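Local coordinates for protein hydrazine synthase subunit gamma (Candidatus Kuenenia stuttgartiensis, PDB 5C2V) that reduces nitric oxide to hydroxylamine, the first half-reaction of hydrazine synthesis, in a hydrazine synthase complex that condenses nitric oxide with ammonium, at residues F161-A164 with D165-T169; Q172-G175 with Q176-F179; L279-I283 with N284-N288. All coordinates share one frame; numbering follows the deposited sequence.

How the contacts relate
From the N terminus, the first contact met is contact 1, which closes a type I beta turn within the loop between helices 141-152 and 170-179. Contact 2 follows at once, inside helix 170-179 itself. The two touch: Phe-161 O and Gln-172 NE2 lie 2.6 Å apart, a probable hydrogen bond tying the loop to the helix. Contact 3 comes much later, where a 3-10 turn runs into the loop before helix 301-312; its centre is about 17 Å from that of contact 2, with no touch. The three stand in series and neither nest nor cross. Contacts 2 and 3 both belong to the cytochrome c portion, and each has a side chain about 4 Å from a bound heme c.

Contact 1 (F161-A164 with D165-T169); sequences FRNA and DGSLT
Asn-163 O receives the backbone N of Gly-166 at 2.7 Å, with an N-H...O angle of 150°, which closes a type I beta turn from Asn-163 to Gly-166. The donor stands above the carbonyl plane, 59° out of it. Gly-166 has a positive phi, a backbone shape at which a side chain would press on the preceding carbonyl oxygen. Past the turn the chain doubles back, and Asn-163 N makes a weak bond to Ser-167 O at 3.2 Å. The Asn-163 amide reaches the same returning segment: with CG beside the backbone N (chi1 -66°), ND2 gives a long, weak bond to Ser-167 OG at 3.5 Å. On its other branch, OD1 meets the methyl CG2 of Thr-169 at 3.7 Å. Arg-162 and Leu-168 run side by side, pointing the same way; Arg-162 CD touches Leu-168 CD1 at 3.6 Å, and that methyl also covers one face of the guanidinium. The loop lies at the surface between helix 141-152 and helix 170-179. Thr-169 OG1 takes the backbone N of Gln-172, so the turn leads directly into an N-cap of the second helix.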
# COMPACT_ATOMS: atom_id res chain seq x y z
N PHE C 161 -56.10 22.12 33.24
CA PHE C 161 -57.28 21.29 32.97
C PHE C 161 -58.48 21.63 33.85
O PHE C 161 -59.48 20.91 33.86
CB PHE C 161 -56.91 19.81 33.12
CG PHE C 161 -55.99 19.32 32.04
CD1 PHE C 161 -56.49 19.00 30.79
CD2 PHE C 161 -54.64 19.18 32.28
CE1 PHE C 161 -55.65 18.55 29.79
CE2 PHE C 161 -53.79 18.73 31.28
CZ PHE C 161 -54.30 18.42 30.04
N ARG C 162 -58.39 22.74 34.58
CA ARG C 162 -59.47 23.16 35.47
C ARG C 162 -60.15 24.41 34.92
O ARG C 162 -59.56 25.15 34.12
CB ARG C 162 -58.94 23.43 36.88
CG ARG C 162 -58.08 22.31 37.44
CD ARG C 162 -58.23 22.21 38.95
NE ARG C 162 -57.61 23.33 39.64
CZ ARG C 162 -56.81 23.21 40.70
NH1 ARG C 162 -56.53 22.01 41.18
NH2 ARG C 162 -56.29 24.29 41.27
N ASN C 163 -61.40 24.63 35.33
CA ASN C 163 -62.23 25.71 34.80
C ASN C 163 -61.57 27.08 34.90
O ASN C 163 -60.80 27.35 35.82
CB ASN C 163 -63.57 25.75 35.54
CG ASN C 163 -64.42 24.53 35.29
OD1 ASN C 163 -64.49 24.02 34.17
ND2 ASN C 163 -65.08 24.05 36.34
N ALA C 164 -61.87 27.94 33.93
CA ALA C 164 -61.41 29.32 33.94
C ALA C 164 -61.96 30.05 35.17
O ALA C 164 -61.40 31.04 35.62
CB ALA C 164 -61.81 30.04 32.67
N ASP C 165 -63.07 29.52 35.70
CA ASP C 165 -63.65 30.01 36.94
C ASP C 165 -62.71 29.74 38.11
O ASP C 165 -62.89 30.28 39.20
CB ASP C 165 -65.01 29.36 37.19
CG ASP C 165 -65.87 29.32 35.94
OD1 ASP C 165 -65.51 29.98 34.94
OD2 ASP C 165 -66.90 28.61 35.95
N GLY C 166 -61.73 28.87 37.89
CA GLY C 166 -60.77 28.50 38.91
C GLY C 166 -61.17 27.23 39.62
O GLY C 166 -60.34 26.55 40.22
N SER C 167 -62.46 26.91 39.54
CA SER C 167 -63.00 25.73 40.21
C SER C 167 -62.61 24.45 39.49
O SER C 167 -61.96 24.49 38.44
CB SER C 167 -64.52 25.83 40.31
OG SER C 167 -65.09 26.20 39.07
N LEU C 168 -63.01 23.32 40.04
CA LEU C 168 -62.74 22.04 39.41
C LEU C 168 -63.89 21.68 38.49
O LEU C 168 -64.90 22.38 38.44
CB LEU C 168 -62.52 20.95 40.46
CG LEU C 168 -61.12 20.75 41.05
CD1 LEU C 168 -60.59 22.02 41.69
CD2 LEU C 168 -61.12 19.60 42.06
N THR C 169 -63.75 20.57 37.77
CA THR C 169 -64.86 20.04 36.99
C THR C 169 -65.51 18.92 37.81
O THR C 169 -65.00 18.57 38.87
CB THR C 169 -64.38 19.51 35.62
OG1 THR C 169 -63.63 18.31 35.81
CG2 THR C 169 -63.51 20.55 34.92

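Contact 2 (Q172-G175 with Q176-F179); sequences QKRG and QKIF
Gln-172 and Gln-176 stand one turn apart on helix 170-179, the first helix of the cytochrome c portion, which packs against helix 301-312 near the C terminus in the arrangement familiar from c-type cytochromes. Two i-to-i+4 backbone bonds mark the alpha-helix here. Gln-176 N donates to Gln-172 O at 2.9 Å, and Phe-179 N to Gly-175 O at 2.9 Å; the latter is the straighter (161°) and lies in the carbonyl plane. Gln-176 N also has a weak second approach to Lys-173 O.

A side-chain-to-backbone bond is added by Lys-177. Its chain bends at both chi3 and chi4, folding the amine back along the preceding turn until NZ meets Lys-173 O at 3.0 Å. NZ stands above that carbonyl plane, 48° out of it. The same oxygen also takes the weak bond from Gln-176 N. The charged ends of Lys-177 and Arg-174 stay apart, with NZ and Arg-174 NE separated by 6.3 Å; the Arg-174 guanidinium instead forms a salt bridge with Asp-306 of helix 301-312.

Van der Waals contacts and outside partners make up the rest. Gln-176 CB rests against both Gln-172 O and Lys-173 O, each at 3.6 Å, and the extended chain carries its amide past CG to a weak NE2 bond with Glu-180 OE1. Phe-179 turns its ring away from these segments toward the heme: it lies beside Cys-186 and His-190, a covalent anchor and an axial ligand of heme c #2, and meets Tyr-310 edge-to-face. At the root of that ring, Phe-179 CB sits 3.5 Å from Gly-175 O.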
# COMPACT_ATOMS: atom_id res chain seq x y z
N GLN C 172 -63.32 15.78 37.77
CA GLN C 172 -62.25 15.96 38.72
C GLN C 172 -62.77 15.89 40.16
O GLN C 172 -62.12 15.30 41.03
CB GLN C 172 -61.55 17.30 38.48
CG GLN C 172 -60.84 17.38 37.13
CD GLN C 172 -60.43 18.79 36.76
OE1 GLN C 172 -60.64 19.73 37.52
NE2 GLN C 172 -59.86 18.94 35.57
N LYS C 173 -63.93 16.48 40.40
CA LYS C 173 -64.59 16.37 41.70
C LYS C 173 -64.94 14.92 41.99
O LYS C 173 -64.84 14.46 43.13
CB LYS C 173 -65.85 17.23 41.75
CG LYS C 173 -65.61 18.72 41.91
CD LYS C 173 -66.92 19.48 42.03
CE LYS C 173 -66.90 20.76 41.21
NZ LYS C 173 -68.08 20.85 40.30
N ARG C 174 -65.36 14.20 40.95
CA ARG C 174 -65.68 12.79 41.08
C ARG C 174 -64.44 11.98 41.45
O ARG C 174 -64.50 11.06 42.26
CB ARG C 174 -66.28 12.25 39.78
CG ARG C 174 -67.61 11.53 39.96
CD ARG C 174 -68.20 11.09 38.62
NE ARG C 174 -68.47 12.22 37.73
CZ ARG C 174 -67.89 12.41 36.55
NH1 ARG C 174 -66.99 11.54 36.11
NH2 ARG C 174 -68.21 13.46 35.81
N GLY C 175 -63.30 12.34 40.85
CA GLY C 175 -62.05 11.66 41.11
C GLY C 175 -61.46 11.98 42.47
O GLY C 175 -60.75 11.16 43.06
N GLN C 176 -61.75 13.17 42.98
CA GLN C 176 -61.22 13.61 44.27
C GLN C 176 -61.71 12.71 45.41
O GLN C 176 -60.99 12.48 46.38
CB GLN C 176 -61.60 15.06 44.54
CG GLN C 176 -60.99 15.64 45.81
CD GLN C 176 -61.38 17.09 46.04
OE1 GLN C 176 -62.29 17.61 45.39
NE2 GLN C 176 -60.71 17.75 46.97
N LYS C 177 -62.94 12.21 45.27
CA LYS C 177 -63.51 11.33 46.28
C LYS C 177 -62.82 9.97 46.29
O LYS C 177 -62.62 9.37 47.35
CB LYS C 177 -65.01 11.16 46.05
CG LYS C 177 -65.83 12.40 46.35
CD LYS C 177 -67.32 12.14 46.15
CE LYS C 177 -67.64 11.90 44.69
NZ LYS C 177 -67.40 13.12 43.87
N ILE C 178 -62.46 9.48 45.10
CA ILE C 178 -61.74 8.22 44.98
C ILE C 178 -60.32 8.38 45.53
O ILE C 178 -59.81 7.51 46.23
CB ILE C 178 -61.68 7.74 43.51
CG1 ILE C 178 -62.97 7.02 43.12
CG2 ILE C 178 -60.50 6.81 43.29
CD1 ILE C 178 -64.14 7.93 42.84
N PHE C 179 -59.70 9.52 45.22
CA PHE C 179 -58.36 9.83 45.70
C PHE C 179 -58.29 9.86 47.23
O PHE C 179 -57.38 9.30 47.83
CB PHE C 179 -57.90 11.18 45.13
CG PHE C 179 -56.49 11.55 45.50
CD1 PHE C 179 -55.43 11.16 44.70
CD2 PHE C 179 -56.23 12.31 46.63
CE1 PHE C 179 -54.13 11.51 45.02
CE2 PHE C 179 -54.93 12.66 46.96
CZ PHE C 179 -53.88 12.26 46.15

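Contact 3 (L279-I283 with N284-N288); sequences LMDTI and NNTVN
The amide of Asn-284 and the carboxylate of Asp-281 lie side by side and point the same way, their planes 67° apart. Over one face of the amide sits Met-280 O, 3.1 Å from Asn-284 CG; its angle to ND2 is too poor for a hydrogen bond. At the nitrogen end, Asn-284 ND2 gives a weak but straight bond (3.4 Å, 175°) to Asp-281 OD1. At the oxygen end, Asn-284 OD1 accepts Thr-286 OG1 at 2.6 Å, from the side of the amide plane opposite Met-280 O, and more weakly Thr-286 N, as in an Asx turn. The chi1 of 53° holds CG between the backbone N and carbonyl carbon of Asn-284, tucking the amide under the 3-10 turn, while Asn-284 N bonds Met-280 O at 3.0 Å. One water donates to both Asp-281 OD1 (2.7 Å) and Thr-286 OG1 (3.1 Å), completing a ring through the amide; Asp-281 OD2 takes Thr-278 N. Nearby, Thr-282 O accepts ND1 of His-293, an axial ligand of heme c #2. Donors on both carboxylate oxygens are consistent with an ionised Asp-281, and the Thr-282 bond would fix the imidazole's rotation at the iron.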
# COMPACT_ATOMS: atom_id res chain seq x y z
N LEU C 279 -50.63 8.19 33.21
CA LEU C 279 -51.10 8.32 34.59
C LEU C 279 -51.88 7.08 35.02
O LEU C 279 -51.72 6.59 36.14
CB LEU C 279 -51.97 9.57 34.73
CG LEU C 279 -51.25 10.91 34.70
CD1 LEU C 279 -52.23 12.05 34.46
CD2 LEU C 279 -50.51 11.13 36.01
N MET C 280 -52.70 6.57 34.10
CA MET C 280 -53.49 5.37 34.32
C MET C 280 -52.64 4.18 34.76
O MET C 280 -53.09 3.34 35.54
CB MET C 280 -54.27 5.02 33.05
CG MET C 280 -55.12 3.77 33.14
SD MET C 280 -56.46 3.91 34.34
CE MET C 280 -57.22 2.31 34.16
N ASP C 281 -51.41 4.13 34.27
CA ASP C 281 -50.51 3.01 34.56
C ASP C 281 -49.96 3.06 35.98
O ASP C 281 -49.40 2.08 36.47
CB ASP C 281 -49.36 2.98 33.55
CG ASP C 281 -49.83 2.78 32.13
OD1 ASP C 281 -50.22 1.64 31.78
OD2 ASP C 281 -49.81 3.75 31.35
N THR C 282 -50.11 4.21 36.65
CA THR C 282 -49.64 4.36 38.03
C THR C 282 -50.67 3.80 39.01
O THR C 282 -50.48 3.83 40.22
CB THR C 282 -49.36 5.83 38.37
OG1 THR C 282 -50.56 6.59 38.24
CG2 THR C 282 -48.30 6.40 37.45
N ILE C 283 -51.76 3.29 38.44
CA ILE C 283 -52.97 2.94 39.17
C ILE C 283 -53.37 1.49 38.88
O ILE C 283 -53.52 0.68 39.78
CB ILE C 283 -54.12 3.90 38.84
CG1 ILE C 283 -53.74 5.32 39.24
CG2 ILE C 283 -55.38 3.48 39.56
CD1 ILE C 283 -54.77 6.36 38.87
N ASN C 284 -53.54 1.20 37.59
CA ASN C 284 -54.13 -0.05 37.11
C ASN C 284 -53.40 -1.34 37.52
O ASN C 284 -53.83 -2.43 37.16
CB ASN C 284 -54.23 -0.01 35.58
CG ASN C 284 -52.91 0.34 34.91
OD1 ASN C 284 -51.84 0.21 35.51
ND2 ASN C 284 -52.98 0.78 33.66
N ASN C 285 -52.28 -1.19 38.23
CA ASN C 285 -51.50 -2.32 38.75
C ASN C 285 -50.87 -3.14 37.63
O ASN C 285 -50.91 -4.37 37.64
CB ASN C 285 -52.37 -3.23 39.63
CG ASN C 285 -52.81 -2.55 40.91
OD1 ASN C 285 -52.10 -1.71 41.46
ND2 ASN C 285 -54.00 -2.91 41.39
N THR C 286 -50.28 -2.43 36.67
CA THR C 286 -49.57 -3.04 35.56
C THR C 286 -48.07 -3.01 35.84
O THR C 286 -47.41 -4.05 35.90
CB THR C 286 -49.88 -2.33 34.24
OG1 THR C 286 -49.73 -0.92 34.40
CG2 THR C 286 -51.30 -2.64 33.79
N VAL C 287 -47.53 -1.80 36.00
CA VAL C 287 -46.10 -1.61 36.19
C VAL C 287 -45.66 -1.68 37.66
O VAL C 287 -44.49 -1.43 37.97
CB VAL C 287 -45.64 -0.26 35.60
CG1 VAL C 287 -45.84 -0.25 34.10
CG2 VAL C 287 -46.40 0.89 36.25
N ASN C 288 -46.58 -2.00 38.56
CA ASN C 288 -46.24 -2.19 39.97
C ASN C 288 -46.95 -3.39 40.59
O ASN C 288 -47.91 -3.91 40.03
CB ASN C 288 -46.55 -0.93 40.78
CG ASN C 288 -48.01 -0.52 40.68
OD1 ASN C 288 -48.86 -1.04 41.42
ND2 ASN C 288 -48.31 0.41 39.78
O HOH W 1 -48.53 -0.52 31.62